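PDB 6SKX: oxidoreductase, putative from Neosartorya fumigata, which is a reductive aminase that probably uses NADPH to turn carbonyl compounds, by way of imines, into amines. Local coordinates for residues 208-211 / 212-215; 237-240 / 241-245; 251-254 / 255-258. All coordinates share one frame; numbering follows the deposited sequence.

Contact 1: residues 208-211 / 212-215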
loop_
_atom_site.group_PDB
_atom_site.type_symbol
_atom_site.label_atom_id
_atom_site.label_comp_id
_atom_site.label_asym_id
_atom_site.label_seq_id
_atom_site.Cartn_x
_atom_site.Cartn_y
_atom_site.Cartn_z
ATOM N N MET A 208 -1.657 -8.840 1.441
ATOM C CA MET A 208 -0.448 -8.248 2.064
ATOM C C MET A 208 -0.833 -7.217 3.143
ATOM O O MET A 208 -0.011 -6.989 4.106
ATOM C CB MET A 208 0.448 -7.625 0.987
ATOM C CG MET A 208 1.109 -8.671 0.110
ATOM S SD MET A 208 2.162 -9.850 0.995
ATOM C CE MET A 208 1.123 -11.310 1.033
ATOM N N THR A 209 -2.016 -6.603 3.031
ATOM C CA THR A 209 -2.563 -5.727 4.106
ATOM C C THR A 209 -2.804 -6.613 5.341
ATOM O O THR A 209 -2.384 -6.239 6.442
ATOM C CB THR A 209 -3.829 -4.967 3.663
ATOM O OG1 THR A 209 -3.478 -4.025 2.651
ATOM C CG2 THR A 209 -4.477 -4.239 4.815
ATOM N N GLU A 210 -3.412 -7.785 5.154
ATOM C CA GLU A 210 -3.593 -8.777 6.247
ATOM C C GLU A 210 -2.221 -9.126 6.860
ATOM O O GLU A 210 -2.124 -9.121 8.086
ATOM C CB GLU A 210 -4.354 -9.987 5.730
ATOM C CG GLU A 210 -4.800 -10.912 6.846
ATOM C CD GLU A 210 -5.928 -10.366 7.707
ATOM O OE1 GLU A 210 -6.724 -9.567 7.191
ATOM O OE2 GLU A 210 -5.999 -10.757 8.880
ATOM N N TYR A 211 -1.178 -9.325 6.051
ATOM C CA TYR A 211 0.197 -9.681 6.506
ATOM C C TYR A 211 0.773 -8.573 7.407
ATOM O O TYR A 211 1.547 -8.907 8.323
ATOM C CB TYR A 211 1.092 -9.995 5.293
ATOM C CG TYR A 211 2.462 -10.549 5.594
ATOM C CD1 TYR A 211 3.532 -9.698 5.794
ATOM C CD2 TYR A 211 2.713 -11.912 5.637
ATOM C CE1 TYR A 211 4.804 -10.183 6.060
ATOM C CE2 TYR A 211 3.982 -12.410 5.895
ATOM C CZ TYR A 211 5.032 -11.543 6.112
ATOM O OH TYR A 211 6.301 -11.976 6.365
ATOM N N THR A 212 0.418 -7.296 7.215
ATOM C CA THR A 212 0.938 -6.194 8.087
ATOM C C THR A 212 0.445 -6.340 9.545
ATOM O O THR A 212 1.117 -5.794 10.449
ATOM C CB THR A 212 0.600 -4.794 7.546
ATOM O OG1 THR A 212 -0.826 -4.615 7.472
ATOM C CG2 THR A 212 1.256 -4.539 6.209
ATOM N N LYS A 213 -0.720 -6.947 9.798
ATOM C CA LYS A 213 -1.176 -7.184 11.197
ATOM C C LYS A 213 -0.070 -7.973 11.930
ATOM O O LYS A 213 0.420 -7.514 12.989
ATOM C CB LYS A 213 -2.509 -7.936 11.210
ATOM C CG LYS A 213 -3.735 -7.099 10.859
ATOM C CD LYS A 213 -4.978 -7.945 10.610
ATOM C CE LYS A 213 -6.235 -7.116 10.490
ATOM N NZ LYS A 213 -7.298 -7.847 9.763
ATOM N N GLY A 214 0.354 -9.094 11.342
ATOM C CA GLY A 214 1.463 -9.933 11.844
ATOM C C GLY A 214 2.712 -9.115 12.126
ATOM O O GLY A 214 3.316 -9.325 13.198
ATOM N N MET A 215 3.072 -8.190 11.232
ATOM C CA MET A 215 4.293 -7.347 11.364
ATOM C C MET A 215 4.161 -6.384 12.551
ATOM O O MET A 215 5.198 -6.054 13.178
ATOM C CB MET A 215 4.550 -6.505 10.117
ATOM C CG MET A 215 5.056 -7.278 8.915
ATOM S SD MET A 215 5.134 -6.099 7.540
ATOM C CE MET A 215 5.333 -7.176 6.132
#
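E210 and K213 form a salt bridge across one turn of helix 194-221. NZ of K213 stands 3.1 Å from OE1 of E210, and a weaker bond of 3.3 Å runs from the same NZ to OE2. The ammonium meets OE1 on its syn side, but 33° out of the carboxylate plane. The two side chains reach each other differently. E210 is bent at its second torsion (chi2 72°), which turns the carboxylate along the helix. K213 is extended beyond CG, and its CD lies 3.5 Å from E210 OE2. Both residues are exposed, so solvent probably weakens the pair.

The backbone bonds here are uneven. T212 N gives only weak bonds to the carbonyls of M208 and T209. K213 N bonds E210 O at 3.1 Å. The M215 N bond to Y211 O is also weak.

The T212 hydroxyl donates to T209 O. The 2.5 Å between T212 OG1 and T209 O is shorter than usual, and its exact length is doubtful. With chi1 at 61°, OG1 sits between the backbone N and the carbonyl carbon and points back along the helix. T209 O also takes the weak N-H bond of T212.

Y211 and M215 make a Met-aromatic contact. M215 SD lies 5.4 Å from the ring centroid, at the ring edge, and the two side chains cross at about a right angle.

M208, T209, T212 and M215 pack respectively on M174, L177, F181 and F178 of the second subunit. The arrangement is an amphipathic helix at the subunit interface of the C-terminal domain.

Contact 2: residues 237-240 / 241-245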
loop_
_atom_site.group_PDB
_atom_site.type_symbol
_atom_site.label_atom_id
_atom_site.label_comp_id
_atom_site.label_asym_id
_atom_site.label_seq_id
_atom_site.Cartn_x
_atom_site.Cartn_y
_atom_site.Cartn_z
ATOM N N GLY A 237 15.464 -9.916 -4.315
ATOM C CA GLY A 237 14.110 -9.652 -4.837
ATOM C C GLY A 237 13.971 -8.211 -5.305
ATOM O O GLY A 237 13.474 -8.001 -6.435
ATOM N N ILE A 238 14.428 -7.242 -4.498
ATOM C CA ILE A 238 14.364 -5.790 -4.863
ATOM C C ILE A 238 15.247 -5.525 -6.093
ATOM O O ILE A 238 14.801 -4.755 -6.944
ATOM C CB ILE A 238 14.711 -4.861 -3.683
ATOM C CG1 ILE A 238 13.501 -4.617 -2.784
ATOM C CG2 ILE A 238 15.239 -3.525 -4.176
ATOM C CD1 ILE A 238 12.945 -5.839 -2.158
ATOM N N GLN A 239 16.439 -6.131 -6.187
ATOM C CA GLN A 239 17.373 -5.940 -7.340
ATOM C C GLN A 239 16.709 -6.422 -8.633
ATOM O O GLN A 239 16.829 -5.746 -9.658
ATOM C CB GLN A 239 18.707 -6.684 -7.151
ATOM C CG GLN A 239 19.801 -5.842 -6.501
ATOM C CD GLN A 239 19.956 -4.480 -7.137
ATOM O OE1 GLN A 239 19.907 -4.322 -8.356
ATOM N NE2 GLN A 239 20.110 -3.477 -6.300
ATOM N N ASN A 240 16.015 -7.554 -8.579
ATOM C CA ASN A 240 15.270 -8.085 -9.747
ATOM C C ASN A 240 14.266 -7.020 -10.223
ATOM O O ASN A 240 14.127 -6.862 -11.448
ATOM C CB ASN A 240 14.655 -9.444 -9.404
ATOM C CG ASN A 240 15.681 -10.557 -9.321
ATOM O OD1 ASN A 240 16.800 -10.405 -9.810
ATOM N ND2 ASN A 240 15.309 -11.678 -8.703
ATOM N N ILE A 241 13.579 -6.330 -9.297
ATOM C CA ILE A 241 12.480 -5.371 -9.625
ATOM C C ILE A 241 13.141 -4.179 -10.322
ATOM O O ILE A 241 12.673 -3.759 -11.393
ATOM C CB ILE A 241 11.702 -4.939 -8.360
ATOM C CG1 ILE A 241 10.859 -6.061 -7.757
ATOM C CG2 ILE A 241 10.855 -3.714 -8.639
ATOM C CD1 ILE A 241 10.500 -5.817 -6.302
ATOM N N ILE A 242 14.236 -3.713 -9.739
ATOM C CA ILE A 242 15.084 -2.623 -10.289
ATOM C C ILE A 242 15.558 -3.009 -11.704
ATOM O O ILE A 242 15.259 -2.250 -12.646
ATOM C CB ILE A 242 16.217 -2.351 -9.283
ATOM C CG1 ILE A 242 15.642 -1.804 -7.974
ATOM C CG2 ILE A 242 17.263 -1.419 -9.862
ATOM C CD1 ILE A 242 16.681 -1.419 -6.946
ATOM N N ASP A 243 16.200 -4.179 -11.871
ATOM C CA ASP A 243 16.755 -4.651 -13.176
ATOM C C ASP A 243 15.612 -4.768 -14.198
ATOM O O ASP A 243 15.755 -4.280 -15.337
ATOM C CB ASP A 243 17.537 -5.964 -13.028
ATOM C CG ASP A 243 18.786 -5.875 -12.146
ATOM O OD1 ASP A 243 19.265 -4.760 -11.898
ATOM O OD2 ASP A 243 19.260 -6.932 -11.683
ATOM N N ALA A 244 14.479 -5.343 -13.796
ATOM C CA ALA A 244 13.297 -5.496 -14.667
ATOM C C ALA A 244 12.747 -4.110 -15.014
ATOM O O ALA A 244 12.317 -3.928 -16.171
ATOM C CB ALA A 244 12.264 -6.363 -13.985
ATOM N N SER A 245 12.728 -3.190 -14.038
ATOM C CA SER A 245 12.251 -1.790 -14.202
ATOM C C SER A 245 13.065 -1.109 -15.320
ATOM O O SER A 245 12.446 -0.645 -16.317
ATOM C CB SER A 245 12.298 -1.023 -12.887
ATOM O OG SER A 245 11.316 -1.513 -11.974
#
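I241, N240 and Q239 carry much of this contact within helix 231-248, an alpha-helix of the C-terminal domain packed against the second subunit. I241 lies along the preceding turn. Its CG1 is 3.5 Å from G237 O, and its CD1 comes within 4.1 Å of I238 CA. CG1 stands anti to the carbonyl carbon (chi1 -70°), which turns the longer branch back toward G237. I241 also packs on I255 and H183, and on L168 of the second subunit.

N240 reaches across to the second subunit, where its ND2 is hydrogen-bonded to N92 OD1. N92 is an NADP-binding residue. N240 O accepts the N-H of A244, 2.8 Å from O to N.

Q239 bends at chi2 (-48°). Its NE2 approaches I242 CD1. Its OE1 lies 3.6 Å from D243 OD1, and no bond joins these two oxygens. The backbone bond from D243 N to Q239 O is 2.8 Å long and nearly straight at the hydrogen (170°).

S245 OG is also hydrogen-bonded to H183 NE2. I241 O is gripped by two donors one turn on, S245 N and S245 OG. They reach it from opposite faces of its plane, and the OG to O distance is 2.7 Å.

Contact 3: residues 251-254 / 255-258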
loop_
_atom_site.group_PDB
_atom_site.type_symbol
_atom_site.label_atom_id
_atom_site.label_comp_id
_atom_site.label_asym_id
_atom_site.label_seq_id
_atom_site.Cartn_x
_atom_site.Cartn_y
_atom_site.Cartn_z
ATOM N N SER A 251 10.947 3.913 -14.281
ATOM C CA SER A 251 11.717 4.402 -13.112
ATOM C C SER A 251 11.548 3.421 -11.941
ATOM O O SER A 251 10.420 2.908 -11.747
ATOM C CB SER A 251 11.284 5.786 -12.726
ATOM O OG SER A 251 11.975 6.201 -11.551
ATOM N N ALA A 252 12.626 3.203 -11.190
ATOM C CA ALA A 252 12.697 2.378 -9.967
ATOM C C ALA A 252 12.796 3.251 -8.702
ATOM O O ALA A 252 13.030 2.686 -7.599
ATOM C CB ALA A 252 13.887 1.459 -10.090
ATOM N N GLU A 253 12.642 4.575 -8.811
ATOM C CA GLU A 253 12.929 5.522 -7.682
ATOM C C GLU A 253 12.097 5.138 -6.443
ATOM O O GLU A 253 12.644 5.126 -5.329
ATOM C CB GLU A 253 12.650 6.970 -8.102
ATOM C CG GLU A 253 13.678 7.559 -9.060
ATOM C CD GLU A 253 15.123 7.578 -8.569
ATOM O OE1 GLU A 253 15.335 7.713 -7.357
ATOM O OE2 GLU A 253 16.040 7.448 -9.411
ATOM N N PHE A 254 10.826 4.787 -6.650
ATOM C CA PHE A 254 9.828 4.408 -5.617
ATOM C C PHE A 254 10.319 3.330 -4.653
ATOM O O PHE A 254 9.840 3.402 -3.507
ATOM C CB PHE A 254 8.559 3.874 -6.275
ATOM C CG PHE A 254 7.593 4.924 -6.737
ATOM C CD1 PHE A 254 7.156 5.917 -5.869
ATOM C CD2 PHE A 254 7.078 4.884 -8.022
ATOM C CE1 PHE A 254 6.228 6.857 -6.287
ATOM C CE2 PHE A 254 6.151 5.822 -8.435
ATOM C CZ PHE A 254 5.728 6.807 -7.563
ATOM N N ILE A 255 11.183 2.389 -5.072
ATOM C CA ILE A 255 11.617 1.226 -4.222
ATOM C C ILE A 255 13.036 1.447 -3.672
ATOM O O ILE A 255 13.437 0.651 -2.781
ATOM C CB ILE A 255 11.507 -0.126 -4.983
ATOM C CG1 ILE A 255 11.344 -1.313 -4.034
ATOM C CG2 ILE A 255 12.693 -0.355 -5.919
ATOM C CD1 ILE A 255 10.829 -2.582 -4.714
ATOM N N ARG A 256 13.744 2.498 -4.108
ATOM C CA ARG A 256 15.141 2.805 -3.677
ATOM C C ARG A 256 15.218 3.085 -2.177
ATOM O O ARG A 256 16.091 2.524 -1.504
ATOM C CB ARG A 256 15.760 3.914 -4.538
ATOM C CG ARG A 256 16.106 3.451 -5.950
ATOM C CD ARG A 256 17.454 3.922 -6.473
ATOM N NE ARG A 256 17.966 3.078 -7.556
ATOM C CZ ARG A 256 17.603 3.156 -8.841
ATOM N NH1 ARG A 256 16.701 4.042 -9.242
ATOM N NH2 ARG A 256 18.140 2.330 -9.725
ATOM N N PRO A 257 14.302 3.889 -1.578
ATOM C CA PRO A 257 14.332 4.120 -0.133
ATOM C C PRO A 257 14.251 2.812 0.669
ATOM O O PRO A 257 14.982 2.687 1.620
ATOM C CB PRO A 257 13.133 5.044 0.119
ATOM C CG PRO A 257 12.942 5.716 -1.218
ATOM C CD PRO A 257 13.207 4.615 -2.225
ATOM N N MET A 258 13.389 1.867 0.282
ATOM C CA MET A 258 13.265 0.570 1.007
ATOM C C MET A 258 14.563 -0.236 0.836
ATOM O O MET A 258 14.965 -0.889 1.817
ATOM C CB MET A 258 12.085 -0.244 0.490
ATOM C CG MET A 258 12.017 -1.645 1.052
ATOM S SD MET A 258 11.368 -1.737 2.724
ATOM C CE MET A 258 9.626 -1.426 2.428
#
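A252 O takes the backbone N-H of I255 at 3.1 Å, measured from O to N. The bond is fairly straight at the hydrogen (159°). One residue on, R256 N repeats the pattern with E253 O, again at 3.1 Å. Both bonds span three residues, as expected where a 3-10 turn leads into a helix. Here it leads into helix 256-267. The bend before it is an ST turn. S251 OG accepts the backbone N-H of E253, with 3.3 Å between OG and N.

E253 O also faces P257. The proline has no N-H to give, and its CD lies 3.2 Å from that oxygen.

The side chains of E253 and R256 meet on the exposed side. OE2 of E253 and NH1 of R256 form a long salt bridge of 3.5 Å. The carboxylate and guanidinium planes are 46° apart, so the two groups do not lie flat together. E253 is bent at chi2 (-58°), which brings its carboxylate back toward the arginine. The guanidinium also lies over the A252 methyl, with A252 CB 3.9 Å from NH1 and under one face of the group.

Apolar side chains fill the buried side. I255 CG2 lies 3.5 Å from A252 O and packs on I242 of helix 231-248, while CD1 reaches I238 and I241. F254 lies against S179, L182 and H183 of helix 162-188; H183 also touches I255. The F254 ring also meets that of F261 of the second subunit.

The chemistry implies a division of work. Short-range backbone bonds set the turn, and apolar side chains seat it between helices and subunits. The long, tilted ion pair probably adds little.

Overall arrangement
All three contacts lie in the C-terminal helical part of the chain, within the range of the reductive aminase C-terminal family. They lie in series along the chain, and none nests in or crosses another. Contact 1 is a turn within helix 194-221. Contact 2 is a turn within helix 231-248, the next helix. Contact 3 closes the loop after that helix and starts helix 256-267. Contacts 2 and 3 touch: I241 CD1 lies 3.6 Å from I255 CD1, joining helix 231-248 to the turn that starts helix 256-267. Contact 1 stands apart, its centre about 23 Å from that of contact 2. Each touches the second subunit, so together they tie this domain into the dimer.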